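TIR-NB-LRR type resistance protein RPV1 (Vitis rotundifolia, PDB 5KU7) is a plant intracellular immune receptor of the TIR-NB-LRR class, represented here by its TIR domain, the kind of module that such receptors use for signalling. Local coordinates at residues Glu60-Ser64 / Leu169-Arg173; His107-Gln111 / Leu137-Asn142. All coordinates share one frame; numbering follows the deposited sequence.

Contact 1: Glu60-Ser64 / Leu169-Arg173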
ATOM      1  N   GLU A  60      25.276  11.314   1.734  1.00 48.67           N
ATOM      2  CA  GLU A  60      25.907  10.008   1.892  1.00 51.92           C
ATOM      3  C   GLU A  60      25.123   8.909   1.189  1.00 48.10           C
ATOM      4  O   GLU A  60      25.388   7.726   1.395  1.00 48.77           O
ATOM      5  CB  GLU A  60      26.080   9.664   3.367  1.00 58.35           C
ATOM      6  CG  GLU A  60      27.153  10.488   4.058  1.00 67.38           C
ATOM      7  CD  GLU A  60      27.141  10.303   5.562  1.00 78.91           C
ATOM      8  OE1 GLU A  60      26.435   9.390   6.054  1.00 79.46           O
ATOM      9  OE2 GLU A  60      27.838  11.076   6.251  1.00 89.18           O
ATOM     10  N   SER A  61      24.166   9.308   0.357  1.00 43.34           N
ATOM     11  CA  SER A  61      23.385   8.363  -0.432  1.00 42.79           C
ATOM     12  C   SER A  61      23.818   8.399  -1.894  1.00 39.25           C
ATOM     13  O   SER A  61      24.110   9.468  -2.423  1.00 38.08           O
ATOM     14  CB  SER A  61      21.885   8.669  -0.314  1.00 41.21           C
ATOM     15  OG  SER A  61      21.402   8.408   1.001  1.00 41.07           O
ATOM     16  N   ARG A  62      23.870   7.231  -2.538  1.00 41.50           N
ATOM     17  CA  ARG A  62      24.231   7.153  -3.961  1.00 44.79           C
ATOM     18  C   ARG A  62      23.131   7.727  -4.837  1.00 41.71           C
ATOM     19  O   ARG A  62      23.393   8.225  -5.921  1.00 41.88           O
ATOM     20  CB  ARG A  62      24.518   5.714  -4.381  1.00 42.69           C
ATOM     21  CG  ARG A  62      25.710   5.085  -3.706  1.00 39.96           C
ATOM     22  CD  ARG A  62      25.768   3.634  -4.078  1.00 44.45           C
ATOM     23  NE  ARG A  62      25.839   3.491  -5.528  1.00 52.23           N
ATOM     24  CZ  ARG A  62      25.400   2.435  -6.210  1.00 52.21           C
ATOM     25  NH1 ARG A  62      24.810   1.421  -5.572  1.00 49.09           N
ATOM     26  NH2 ARG A  62      25.526   2.412  -7.539  1.00 44.80           N
ATOM     27  N   SER A  63      21.896   7.682  -4.350  1.00 39.30           N
ATOM     28  CA  SER A  63      20.785   8.245  -5.101  1.00 36.76           C
ATOM     29  C   SER A  63      19.637   8.598  -4.188  1.00 31.82           C
ATOM     30  O   SER A  63      19.628   8.235  -3.011  1.00 36.24           O
ATOM     31  CB  SER A  63      20.291   7.266  -6.170  1.00 45.85           C
ATOM     32  OG  SER A  63      19.687   6.128  -5.576  1.00 43.53           O
ATOM     33  N   SER A  64      18.663   9.310  -4.742  1.00 31.85           N
ATOM     34  CA  SER A  64      17.404   9.557  -4.055  1.00 31.85           C
ATOM     35  C   SER A  64      16.211   9.059  -4.886  1.00 34.62           C
ATOM     36  O   SER A  64      16.232   9.110  -6.120  1.00 37.43           O
ATOM     37  CB  SER A  64      17.244  11.041  -3.740  1.00 32.58           C
ATOM     38  OG  SER A  64      18.212  11.464  -2.802  1.00 42.77           O
ATOM     39  N   LEU A 169      21.380   1.130 -10.494  1.00 32.96           N
ATOM     40  CA  LEU A 169      22.392   1.362  -9.462  1.00 31.94           C
ATOM     41  C   LEU A 169      23.496   0.340  -9.582  1.00 33.71           C
ATOM     42  O   LEU A 169      24.647   0.621  -9.263  1.00 42.35           O
ATOM     43  CB  LEU A 169      21.799   1.300  -8.055  1.00 31.17           C
ATOM     44  CG  LEU A 169      20.845   2.430  -7.682  1.00 31.38           C
ATOM     45  CD1 LEU A 169      20.417   2.217  -6.260  1.00 32.98           C
ATOM     46  CD2 LEU A 169      21.569   3.789  -7.848  1.00 28.68           C
ATOM     47  N   LYS A 170      23.180  -0.825 -10.116  1.00 27.32           N
ATOM     48  CA  LYS A 170      24.207  -1.819 -10.203  1.00 28.66           C
ATOM     49  C   LYS A 170      25.081  -1.470 -11.415  1.00 36.95           C
ATOM     50  O   LYS A 170      26.296  -1.635 -11.370  1.00 41.04           O
ATOM     51  CB  LYS A 170      23.612  -3.211 -10.349  1.00 27.07           C
ATOM     52  CG  LYS A 170      24.691  -4.276 -10.512  1.00 32.71           C
ATOM     53  CD  LYS A 170      24.158  -5.679 -10.320  1.00 35.37           C
ATOM     54  CE  LYS A 170      25.233  -6.535  -9.696  1.00 42.19           C
ATOM     55  NZ  LYS A 170      25.323  -7.858 -10.362  1.00 55.81           N
ATOM     56  N   CYS A 171      24.494  -0.873 -12.446  1.00 34.12           N
ATOM     57  CA  CYS A 171      25.285  -0.562 -13.620  1.00 35.92           C
ATOM     58  C   CYS A 171      26.151   0.656 -13.306  1.00 41.54           C
ATOM     59  O   CYS A 171      27.308   0.714 -13.724  1.00 44.75           O
ATOM     60  CB  CYS A 171      24.409  -0.299 -14.855  1.00 33.50           C
ATOM     61  SG  CYS A 171      23.523  -1.755 -15.533  1.00 39.52           S
ATOM     62  N   LYS A 172      25.622   1.613 -12.546  1.00 43.51           N
ATOM     63  CA  LYS A 172      26.449   2.751 -12.164  1.00 45.86           C
ATOM     64  C   LYS A 172      27.694   2.276 -11.430  1.00 43.52           C
ATOM     65  O   LYS A 172      28.807   2.676 -11.765  1.00 49.75           O
ATOM     66  CB  LYS A 172      25.721   3.750 -11.263  1.00 46.44           C
ATOM     67  CG  LYS A 172      24.726   4.652 -11.934  1.00 50.80           C
ATOM     68  CD  LYS A 172      24.867   6.055 -11.336  1.00 67.10           C
ATOM     69  CE  LYS A 172      24.859   6.061  -9.808  1.00 73.27           C
ATOM     70  NZ  LYS A 172      25.327   7.387  -9.262  1.00 77.89           N
ATOM     71  N   ARG A 173      27.492   1.423 -10.427  1.00 45.15           N
ATOM     72  CA  ARG A 173      28.585   0.900  -9.615  1.00 46.82           C
ATOM     73  C   ARG A 173      29.609   0.112 -10.427  1.00 52.96           C
ATOM     74  O   ARG A 173      30.814   0.215 -10.186  1.00 57.42           O
ATOM     75  CB  ARG A 173      28.047   0.014  -8.483  1.00 46.69           C
ATOM     76  CG  ARG A 173      29.160  -0.703  -7.706  1.00 52.28           C
ATOM     77  CD  ARG A 173      28.823  -0.875  -6.231  1.00 57.80           C
ATOM     78  NE  ARG A 173      28.717   0.406  -5.531  1.00 62.45           N
ATOM     79  CZ  ARG A 173      28.359   0.546  -4.256  1.00 64.28           C
ATOM     80  NH1 ARG A 173      28.064  -0.521  -3.521  1.00 69.22           N
ATOM     81  NH2 ARG A 173      28.290   1.755  -3.718  1.00 61.02           N
TER

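Contact 2: His107-Gln111 / Leu137-Asn142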
ATOM      1  N   HIS A 107       1.973  18.830 -13.222  1.00 44.01           N
ATOM      2  CA  HIS A 107       1.598  19.637 -12.052  1.00 44.32           C
ATOM      3  C   HIS A 107       2.834  19.910 -11.197  1.00 43.87           C
ATOM      4  O   HIS A 107       3.023  21.016 -10.687  1.00 47.12           O
ATOM      5  CB  HIS A 107       0.534  18.934 -11.192  1.00 36.44           C
ATOM      6  CG  HIS A 107      -0.824  18.882 -11.825  1.00 48.63           C
ATOM      7  ND1 HIS A 107      -1.937  18.409 -11.163  1.00 51.04           N
ATOM      8  CD2 HIS A 107      -1.247  19.244 -13.062  1.00 52.29           C
ATOM      9  CE1 HIS A 107      -2.988  18.489 -11.959  1.00 50.06           C
ATOM     10  NE2 HIS A 107      -2.596  18.991 -13.117  1.00 51.90           N
ATOM     11  N   VAL A 108       3.685  18.901 -11.060  1.00 38.67           N
ATOM     12  CA  VAL A 108       4.924  19.072 -10.323  1.00 39.18           C
ATOM     13  C   VAL A 108       5.856  19.982 -11.072  1.00 46.82           C
ATOM     14  O   VAL A 108       6.377  20.937 -10.511  1.00 55.19           O
ATOM     15  CB  VAL A 108       5.648  17.736 -10.088  1.00 36.49           C
ATOM     16  CG1 VAL A 108       6.929  17.964  -9.288  1.00 40.53           C
ATOM     17  CG2 VAL A 108       4.736  16.772  -9.369  1.00 32.75           C
ATOM     18  N   ARG A 109       6.012  19.706 -12.363  1.00 49.09           N
ATOM     19  CA  ARG A 109       6.960  20.419 -13.206  1.00 51.91           C
ATOM     20  C   ARG A 109       6.611  21.893 -13.266  1.00 52.43           C
ATOM     21  O   ARG A 109       7.496  22.753 -13.272  1.00 54.67           O
ATOM     22  CB  ARG A 109       6.974  19.808 -14.618  1.00 56.22           C
ATOM     23  CG  ARG A 109       8.131  20.242 -15.506  1.00 62.63           C
ATOM     24  CD  ARG A 109       8.162  19.449 -16.827  1.00 64.44           C
ATOM     25  NE  ARG A 109       6.950  19.638 -17.625  1.00 72.38           N
ATOM     26  CZ  ARG A 109       5.995  18.721 -17.771  1.00 79.81           C
ATOM     27  NH1 ARG A 109       6.106  17.531 -17.184  1.00 76.52           N
ATOM     28  NH2 ARG A 109       4.928  18.992 -18.516  1.00 83.71           N
ATOM     29  N   LYS A 110       5.315  22.174 -13.309  1.00 53.42           N
ATOM     30  CA  LYS A 110       4.842  23.534 -13.519  1.00 56.15           C
ATOM     31  C   LYS A 110       4.207  24.131 -12.264  1.00 54.35           C
ATOM     32  O   LYS A 110       3.778  25.274 -12.280  1.00 60.04           O
ATOM     33  CB  LYS A 110       3.845  23.575 -14.687  1.00 59.67           C
ATOM     34  CG  LYS A 110       4.443  23.084 -16.013  1.00 61.83           C
ATOM     35  CD  LYS A 110       3.548  23.341 -17.223  1.00 68.05           C
ATOM     36  CE  LYS A 110       2.243  22.572 -17.219  1.00 69.27           C
ATOM     37  NZ  LYS A 110       1.446  22.946 -18.441  1.00 67.52           N
ATOM     38  N   GLN A 111       4.151  23.352 -11.185  1.00 50.18           N
ATOM     39  CA  GLN A 111       3.506  23.785  -9.948  1.00 52.87           C
ATOM     40  C   GLN A 111       2.067  24.199 -10.191  1.00 54.63           C
ATOM     41  O   GLN A 111       1.673  25.315  -9.852  1.00 55.12           O
ATOM     42  CB  GLN A 111       4.270  24.947  -9.316  1.00 53.95           C
ATOM     43  CG  GLN A 111       5.622  24.545  -8.801  1.00 45.73           C
ATOM     44  CD  GLN A 111       6.711  24.845  -9.808  1.00 47.34           C
ATOM     45  OE1 GLN A 111       6.953  26.000 -10.127  1.00 52.40           O
ATOM     46  NE2 GLN A 111       7.371  23.805 -10.316  1.00 42.99           N
ATOM     47  N   LEU A 137      11.756  21.512  -8.122  1.00 56.56           N
ATOM     48  CA  LEU A 137      10.594  20.746  -8.567  1.00 53.25           C
ATOM     49  C   LEU A 137      10.649  20.531 -10.069  1.00 51.95           C
ATOM     50  O   LEU A 137      10.540  19.403 -10.548  1.00 54.89           O
ATOM     51  CB  LEU A 137       9.291  21.455  -8.193  1.00 45.46           C
ATOM     52  CG  LEU A 137       8.906  21.417  -6.719  1.00 48.15           C
ATOM     53  CD1 LEU A 137       7.719  22.340  -6.465  1.00 50.85           C
ATOM     54  CD2 LEU A 137       8.600  19.986  -6.266  1.00 41.79           C
ATOM     55  N   THR A 138      10.851  21.625 -10.799  1.00 48.70           N
ATOM     56  CA  THR A 138      10.852  21.605 -12.257  1.00 49.58           C
ATOM     57  C   THR A 138      11.944  20.703 -12.825  1.00 54.58           C
ATOM     58  O   THR A 138      11.698  19.926 -13.751  1.00 60.69           O
ATOM     59  CB  THR A 138      11.034  23.031 -12.817  1.00 50.29           C
ATOM     60  OG1 THR A 138      10.003  23.876 -12.297  1.00 58.21           O
ATOM     61  CG2 THR A 138      10.965  23.038 -14.347  1.00 46.75           C
ATOM     62  N   GLU A 139      13.149  20.805 -12.272  1.00 55.16           N
ATOM     63  CA  GLU A 139      14.254  19.939 -12.685  1.00 56.34           C
ATOM     64  C   GLU A 139      13.973  18.465 -12.359  1.00 59.93           C
ATOM     65  O   GLU A 139      14.118  17.584 -13.210  1.00 55.61           O
ATOM     66  CB  GLU A 139      15.561  20.392 -12.024  1.00 55.54           C
ATOM     67  CG  GLU A 139      16.089  21.719 -12.565  1.00 62.31           C
ATOM     68  CD  GLU A 139      17.424  22.110 -11.971  1.00 69.99           C
ATOM     69  OE1 GLU A 139      17.960  21.346 -11.148  1.00 72.97           O
ATOM     70  OE2 GLU A 139      17.953  23.178 -12.344  1.00 79.31           O
ATOM     71  N   ALA A 140      13.557  18.207 -11.122  1.00 61.62           N
ATOM     72  CA  ALA A 140      13.311  16.844 -10.670  1.00 49.27           C
ATOM     73  C   ALA A 140      12.261  16.149 -11.540  1.00 44.33           C
ATOM     74  O   ALA A 140      12.397  14.967 -11.846  1.00 39.21           O
ATOM     75  CB  ALA A 140      12.879  16.847  -9.233  1.00 39.02           C
ATOM     76  N   ALA A 141      11.230  16.890 -11.941  1.00 43.81           N
ATOM     77  CA  ALA A 141      10.114  16.316 -12.690  1.00 50.05           C
ATOM     78  C   ALA A 141      10.470  16.047 -14.152  1.00 58.82           C
ATOM     79  O   ALA A 141       9.726  15.370 -14.864  1.00 65.47           O
ATOM     80  CB  ALA A 141       8.904  17.233 -12.610  1.00 48.99           C
ATOM     81  N   ASN A 142      11.603  16.581 -14.605  1.00 58.94           N
ATOM     82  CA  ASN A 142      12.048  16.332 -15.973  1.00 53.99           C
ATOM     83  C   ASN A 142      13.017  15.176 -16.049  1.00 51.93           C
ATOM     84  O   ASN A 142      13.470  14.815 -17.126  1.00 62.56           O
ATOM     85  CB  ASN A 142      12.699  17.568 -16.574  1.00 60.13           C
ATOM     86  CG  ASN A 142      11.718  18.431 -17.321  1.00 71.39           C
ATOM     87  OD1 ASN A 142      11.271  19.459 -16.823  1.00 76.13           O
ATOM     88  ND2 ASN A 142      11.377  18.018 -18.531  1.00 81.34           N
TER

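Contact 1: Glu60-Ser64 / Leu169-Arg173
Arg62 reaches to segment 169-173 of helix 154-175 and makes the one hydrogen bond between the segments: its NH2 donates to the backbone O of Leu169 at 2.6 Å. A bend at chi3 (58°) of the otherwise extended Arg62 chain turns the guanidinium toward that oxygen. The bond is nearly straight, 164° at the hydrogen, with the acceptor in the guanidinium plane. The same oxygen accepts the helical bond from Arg173 N, so two donors grip it. NH1 of Arg62 salt-bridges Asp9.

The Arg62 guanidinium is flanked on both faces: Arg173 stacks on one, centres 4.0 Å apart and planes at 24°, and Leu169 CD2 lies over the rim of the other. Arg173 NH2 comes within 3.2 Å of Arg62 CD. An arginine pair suits this place: flat guanidinium groups can stack despite like charge, probably helped here by Asp9.

A van der Waals contact completes the joint: Leu169 CD2 rests against Ser63 OG at 3.8 Å. Serine is small enough to let the leucine approach, and its hydroxyl is bonded to Asp9 O. Strand 61-68 meets the C-terminal part of helix 154-175, with strand 8-14 supplying Asp9 and Phe97 of strand 95-101 packing on Ser63 and Leu169.

Contact 2: His107-Gln111 / Leu137-Asn142
The chi1 of Thr138, -57°, sets OG1 anti to the carbonyl carbon and places it 2.9 Å from Arg109 O. Whether its proton serves that oxygen is unsettled, since Arg134 O, one turn back, also bonds OG1. A bend at chi2 (96°) folds Gln111 back so that NE2 donates to Val108 O at 3.0 Å, coming in 16° off the carbonyl plane; OE1 accepts from Arg134 NE, and both ends of the buried amide are held. The length and two-sided polarity of glutamine suit this task, while its CG rests 3.8 Å from Leu137 CD1.

Aliphatic carbons pack between the helices: Ala141 CB lies 3.8 Å from Arg109 CB, and the small methyl is consistent with their close approach, the CA atoms of Arg109 and Thr138 being 4.2 Å apart. Val108 CG1 touches that methyl at 3.9 Å and Leu137 CD2 at 4.0 Å, the side chains of Val108 and Leu137 crossing at about a right angle, with Phe68 and Phe100 of the central sheet beside them. Gln111, with positive phi, is the C-prime residue of a Schellman motif ending helix 105-110, here packed against the C-terminal part of helix 130-141.

In the fold
Both contacts lie at the five-stranded parallel sheet of the TIR domain, at places well apart: their centres are 22 Å from each other, and their nearest atoms stay about 9 Å apart without touching. Contact 2 is nested in the chain between the two segments of contact 1, which ties strand 61-68 to the final helix across 104 intervening residues. That strand is a shared element, since contact 1 uses its beginning, whereas Phe68 at its end packs on contact 2; strand 95-101 likewise sends Phe97 to contact 1 and Phe100 to contact 2. The malonic acid pocket, formed by Arg15, Gly16, Glu17 and Arg20, includes no residue of either contact.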